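Local coordinates for protein Tubulin/ftsz, gtpase (Methanosaeta thermophila, PDB 3ZID) that binds GTP, belongs to the tubulin/FtsZ superfamily of GTPases and is probably involved in the control of archaeal cell shape, at residues K59-N71 against N89-G101. Numbering follows the deposited sequence.
Sequences KFTAAKDRLHVPN and NQEMILEEIEKRG
Strand 66-68, which brings L67 against M92 and I93, with V69 following just after it, runs almost antiparallel to helix 89-98, their axes 166° apart and 10.1 Å at closest approach. L67 has CG anti to the backbone N (chi1 -178°), which carries its two methyls out to the helix: CD1 lies 3.9 Å from M92 SD, while CD2 rests on the aliphatic CB and CG of E96. V69 crosses I93 at about a right angle, CG2 3.8 Å from I93 CD1, and its other methyl, CG1, packs 3.4 Å from N89 CG; the N89 amide nitrogen is bonded back to G85 O. The M92 chain bends, bringing CE to 3.9 Å from P70 CD, at the edge of the proline ring.

At the far end R100 reaches out from the type I turn E98-G101 and grips D65 end-on, NH1 2.6 Å and NH2 2.8 Å from the same OD1, with the carboxylate plane turned 50° from the guanidinium. K64 NZ is a third donor to this oxygen. The side edge of R100, NE and NH2, holds E96 OE2, and NH1 also pairs with E44; the carboxylates of D65, E96 and E44 probably offset the closeness of the K64 and R100 cations. A leucine in place of R100 would probably leave D65 and E96 without the cation they share, and D65 with K64 as its remaining partner here. Hydrogen-bonded to strand 42-49, strand 66-68 is an outermost strand of the parallel sheet in the Rossmann-like GTPase domain, and helix 79-98 packs alongside it, antiparallel, as part of the helical layer that flanks the sheet in the tubulin/FtsZ fold.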
loop_
_atom_site.group_PDB
_atom_site.type_symbol
_atom_site.label_atom_id
_atom_site.label_comp_id
_atom_site.label_asym_id
_atom_site.label_seq_id
_atom_site.Cartn_x
_atom_site.Cartn_y
_atom_site.Cartn_z
ATOM N N LYS A 59 15.751 1.341 12.275
ATOM C CA LYS A 59 17.178 1.015 12.329
ATOM C C LYS A 59 18.010 1.573 11.192
ATOM O O LYS A 59 19.214 1.658 11.316
ATOM C CB LYS A 59 17.355 -0.506 12.353
ATOM C CG LYS A 59 16.711 -1.187 13.550
ATOM C CD LYS A 59 16.613 -2.694 13.348
ATOM C CE LYS A 59 15.902 -3.366 14.521
ATOM N NZ LYS A 59 15.876 -4.852 14.387
ATOM N N PHE A 60 17.373 1.979 10.102
ATOM C CA PHE A 60 18.111 2.453 8.934
ATOM C C PHE A 60 17.641 3.855 8.540
ATOM O O PHE A 60 17.977 4.377 7.475
ATOM C CB PHE A 60 17.970 1.454 7.773
ATOM C CG PHE A 60 18.416 0.046 8.128
ATOM C CD1 PHE A 60 19.736 -0.338 7.983
ATOM C CD2 PHE A 60 17.512 -0.884 8.627
ATOM C CE1 PHE A 60 20.151 -1.628 8.323
ATOM C CE2 PHE A 60 17.917 -2.161 8.969
ATOM C CZ PHE A 60 19.240 -2.533 8.818
ATOM N N THR A 61 16.878 4.477 9.427
ATOM C CA THR A 61 16.317 5.793 9.149
ATOM C C THR A 61 16.962 6.805 10.069
ATOM O O THR A 61 16.925 6.644 11.280
ATOM C CB THR A 61 14.782 5.794 9.369
ATOM O OG1 THR A 61 14.191 4.807 8.518
ATOM C CG2 THR A 61 14.178 7.151 9.036
ATOM N N ALA A 62 17.530 7.852 9.484
ATOM C CA ALA A 62 18.181 8.905 10.262
ATOM C C ALA A 62 17.229 9.588 11.250
ATOM O O ALA A 62 16.039 9.729 10.978
ATOM C CB ALA A 62 18.805 9.922 9.336
ATOM N N ALA A 63 17.775 10.044 12.376
ATOM C CA ALA A 63 16.988 10.659 13.446
ATOM C C ALA A 63 16.198 11.864 12.953
ATOM O O ALA A 63 15.071 12.098 13.387
ATOM C CB ALA A 63 17.894 11.068 14.590
ATOM N N LYS A 64 16.777 12.607 12.018
ATOM C CA LYS A 64 16.100 13.756 11.434
ATOM C C LYS A 64 14.886 13.367 10.601
ATOM O O LYS A 64 14.042 14.207 10.292
ATOM C CB LYS A 64 17.063 14.540 10.564
ATOM C CG LYS A 64 17.778 13.687 9.541
ATOM C CD LYS A 64 18.583 14.556 8.582
ATOM C CE LYS A 64 17.707 15.138 7.476
ATOM N NZ LYS A 64 17.498 14.160 6.376
ATOM N N ASP A 65 14.805 12.094 10.233
ATOM C CA ASP A 65 13.725 11.630 9.385
ATOM C C ASP A 65 12.673 10.886 10.202
ATOM O O ASP A 65 11.782 10.240 9.646
ATOM C CB ASP A 65 14.280 10.733 8.276
ATOM C CG ASP A 65 15.165 11.490 7.298
ATOM O OD1 ASP A 65 15.152 12.739 7.318
ATOM O OD2 ASP A 65 15.852 10.835 6.484
ATOM N N ARG A 66 12.791 10.972 11.523
ATOM C CA ARG A 66 11.824 10.353 12.424
ATOM C C ARG A 66 11.000 11.416 13.114
ATOM O O ARG A 66 11.488 12.127 13.986
ATOM C CB ARG A 66 12.506 9.478 13.472
ATOM C CG ARG A 66 13.404 8.425 12.912
ATOM C CD ARG A 66 13.922 7.524 14.023
ATOM N NE ARG A 66 14.924 6.596 13.514
ATOM C CZ ARG A 66 15.519 5.660 14.242
ATOM N NH1 ARG A 66 15.211 5.523 15.522
ATOM N NH2 ARG A 66 16.412 4.854 13.684
ATOM N N LEU A 67 9.753 11.537 12.675
ATOM C CA LEU A 67 8.860 12.572 13.152
ATOM C C LEU A 67 7.844 12.026 14.151
ATOM O O LEU A 67 6.955 11.238 13.792
ATOM C CB LEU A 67 8.155 13.247 11.975
ATOM C CG LEU A 67 7.227 14.396 12.380
ATOM C CD1 LEU A 67 8.009 15.475 13.104
ATOM C CD2 LEU A 67 6.542 14.982 11.166
ATOM N N HIS A 68 8.020 12.407 15.414
ATOM C CA HIS A 68 7.074 12.054 16.459
ATOM C C HIS A 68 5.953 13.081 16.528
ATOM O O HIS A 68 6.191 14.281 16.583
ATOM C CB HIS A 68 7.762 11.949 17.824
ATOM C CG HIS A 68 6.866 11.421 18.902
ATOM N ND1 HIS A 68 6.903 11.887 20.195
ATOM C CD2 HIS A 68 5.905 10.467 18.874
ATOM C CE1 HIS A 68 6.004 11.245 20.920
ATOM N NE2 HIS A 68 5.385 10.377 20.143
ATOM N N VAL A 69 4.726 12.594 16.488
ATOM C CA VAL A 69 3.566 13.448 16.646
ATOM C C VAL A 69 2.950 13.138 17.999
ATOM O O VAL A 69 2.305 12.105 18.151
ATOM C CB VAL A 69 2.542 13.183 15.540
ATOM C CG1 VAL A 69 1.336 14.074 15.722
ATOM C CG2 VAL A 69 3.189 13.362 14.149
ATOM N N PRO A 70 3.153 14.010 18.997
ATOM C CA PRO A 70 2.698 13.629 20.340
ATOM C C PRO A 70 1.184 13.406 20.360
ATOM O O PRO A 70 0.471 14.170 19.719
ATOM C CB PRO A 70 3.071 14.850 21.191
ATOM C CG PRO A 70 4.116 15.578 20.399
ATOM C CD PRO A 70 3.750 15.355 18.966
ATOM N N ASN A 71 0.712 12.358 21.033
ATOM C CA ASN A 71 -0.726 12.173 21.302
ATOM C C ASN A 71 -1.608 12.068 20.049
ATOM O O ASN A 71 -2.590 11.325 20.021
ATOM C CB ASN A 71 -1.253 13.278 22.226
ATOM C CG ASN A 71 -0.562 13.288 23.569
ATOM O OD1 ASN A 71 -0.009 12.275 23.997
ATOM N ND2 ASN A 71 -0.595 14.435 24.249
ATOM N N ASN A 89 -2.039 18.457 15.067
ATOM C CA ASN A 89 -0.620 18.535 14.724
ATOM C C ASN A 89 -0.341 18.740 13.242
ATOM O O ASN A 89 0.807 18.645 12.806
ATOM C CB ASN A 89 0.088 17.270 15.187
ATOM C CG ASN A 89 0.005 17.076 16.683
ATOM O OD1 ASN A 89 0.873 17.540 17.420
ATOM N ND2 ASN A 89 -1.032 16.372 17.141
ATOM N N GLN A 90 -1.391 19.067 12.494
ATOM C CA GLN A 90 -1.338 19.210 11.040
ATOM C C GLN A 90 -0.236 20.154 10.555
ATOM O O GLN A 90 0.536 19.819 9.653
ATOM C CB GLN A 90 -2.697 19.699 10.521
ATOM C CG GLN A 90 -2.766 19.939 9.019
ATOM C CD GLN A 90 -4.183 20.220 8.528
ATOM O OE1 GLN A 90 -5.154 19.631 9.013
ATOM N NE2 GLN A 90 -4.305 21.106 7.550
ATOM N N GLU A 91 -0.162 21.334 11.157
ATOM C CA GLU A 91 0.812 22.326 10.728
ATOM C C GLU A 91 2.235 21.848 10.973
ATOM O O GLU A 91 3.125 22.060 10.148
ATOM C CB GLU A 91 0.552 23.659 11.423
ATOM C CG GLU A 91 -0.850 24.217 11.160
ATOM C CD GLU A 91 -1.051 24.760 9.738
ATOM O OE1 GLU A 91 -0.200 24.525 8.850
ATOM O OE2 GLU A 91 -2.077 25.434 9.510
ATOM N N MET A 92 2.435 21.185 12.101
ATOM C CA MET A 92 3.751 20.686 12.475
ATOM C C MET A 92 4.218 19.627 11.476
ATOM O O MET A 92 5.374 19.604 11.052
ATOM C CB MET A 92 3.694 20.111 13.893
ATOM C CG MET A 92 5.026 19.636 14.425
ATOM S SD MET A 92 5.166 17.848 14.410
ATOM C CE MET A 92 3.898 17.389 15.591
ATOM N N ILE A 93 3.303 18.743 11.108
ATOM C CA ILE A 93 3.595 17.704 10.137
ATOM C C ILE A 93 3.912 18.296 8.759
ATOM O O ILE A 93 4.976 18.035 8.182
ATOM C CB ILE A 93 2.433 16.712 10.064
ATOM C CG1 ILE A 93 2.442 15.859 11.327
ATOM C CG2 ILE A 93 2.534 15.847 8.819
ATOM C CD1 ILE A 93 1.073 15.397 11.770
ATOM N N LEU A 94 3.011 19.125 8.247
ATOM C CA LEU A 94 3.231 19.782 6.959
ATOM C C LEU A 94 4.489 20.657 6.903
ATOM O O LEU A 94 5.154 20.741 5.860
ATOM C CB LEU A 94 2.002 20.603 6.570
ATOM C CG LEU A 94 0.759 19.782 6.256
ATOM C CD1 LEU A 94 -0.457 20.689 6.174
ATOM C CD2 LEU A 94 0.973 19.087 4.941
ATOM N N GLU A 95 4.812 21.295 8.020
ATOM C CA GLU A 95 6.018 22.107 8.117
ATOM C C GLU A 95 7.259 21.259 7.859
ATOM O O GLU A 95 8.153 21.647 7.105
ATOM C CB GLU A 95 6.096 22.781 9.485
ATOM C CG GLU A 95 7.441 23.397 9.795
ATOM C CD GLU A 95 7.439 24.177 11.099
ATOM O OE1 GLU A 95 6.367 24.249 11.745
ATOM O OE2 GLU A 95 8.500 24.728 11.466
ATOM N N GLU A 96 7.293 20.084 8.477
ATOM C CA GLU A 96 8.419 19.177 8.327
ATOM C C GLU A 96 8.624 18.774 6.875
ATOM O O GLU A 96 9.759 18.641 6.407
ATOM C CB GLU A 96 8.221 17.934 9.197
ATOM C CG GLU A 96 9.353 16.920 9.088
ATOM C CD GLU A 96 10.729 17.509 9.335
ATOM O OE1 GLU A 96 10.848 18.425 10.180
ATOM O OE2 GLU A 96 11.685 17.067 8.654
ATOM N N ILE A 97 7.521 18.589 6.161
ATOM C CA ILE A 97 7.581 18.251 4.744
ATOM C C ILE A 97 8.079 19.425 3.909
ATOM O O ILE A 97 8.991 19.275 3.095
ATOM C CB ILE A 97 6.202 17.797 4.245
ATOM C CG1 ILE A 97 5.839 16.469 4.909
ATOM C CG2 ILE A 97 6.180 17.715 2.729
ATOM C CD1 ILE A 97 4.385 16.120 4.833
ATOM N N GLU A 98 7.497 20.601 4.136
ATOM C CA GLU A 98 7.861 21.792 3.366
ATOM C C GLU A 98 9.321 22.214 3.544
ATOM O O GLU A 98 9.909 22.804 2.641
ATOM C CB GLU A 98 6.902 22.944 3.659
ATOM C CG GLU A 98 5.534 22.732 3.026
ATOM C CD GLU A 98 4.446 23.593 3.639
ATOM O OE1 GLU A 98 4.723 24.297 4.635
ATOM O OE2 GLU A 98 3.311 23.568 3.116
ATOM N N LYS A 99 9.911 21.882 4.687
ATOM C CA LYS A 99 11.324 22.169 4.930
ATOM C C LYS A 99 12.245 21.490 3.922
ATOM O O LYS A 99 13.384 21.915 3.741
ATOM C CB LYS A 99 11.738 21.684 6.323
ATOM C CG LYS A 99 11.129 22.443 7.485
ATOM C CD LYS A 99 11.700 21.946 8.805
ATOM C CE LYS A 99 11.160 22.749 9.982
ATOM N NZ LYS A 99 11.761 22.310 11.272
ATOM N N ARG A 100 11.748 20.443 3.263
ATOM C CA ARG A 100 12.582 19.647 2.379
ATOM C C ARG A 100 12.414 19.993 0.909
ATOM O O ARG A 100 12.939 19.295 0.044
ATOM C CB ARG A 100 12.346 18.164 2.625
ATOM C CG ARG A 100 12.435 17.828 4.085
ATOM C CD ARG A 100 12.668 16.364 4.343
ATOM N NE ARG A 100 12.817 16.135 5.775
ATOM C CZ ARG A 100 13.427 15.084 6.307
ATOM N NH1 ARG A 100 13.959 14.152 5.519
ATOM N NH2 ARG A 100 13.507 14.973 7.627
ATOM N N GLY A 101 11.690 21.070 0.620
ATOM C CA GLY A 101 11.651 21.579 -0.740
ATOM C C GLY A 101 10.486 21.111 -1.584
ATOM O O GLY A 101 9.424 20.753 -1.068
#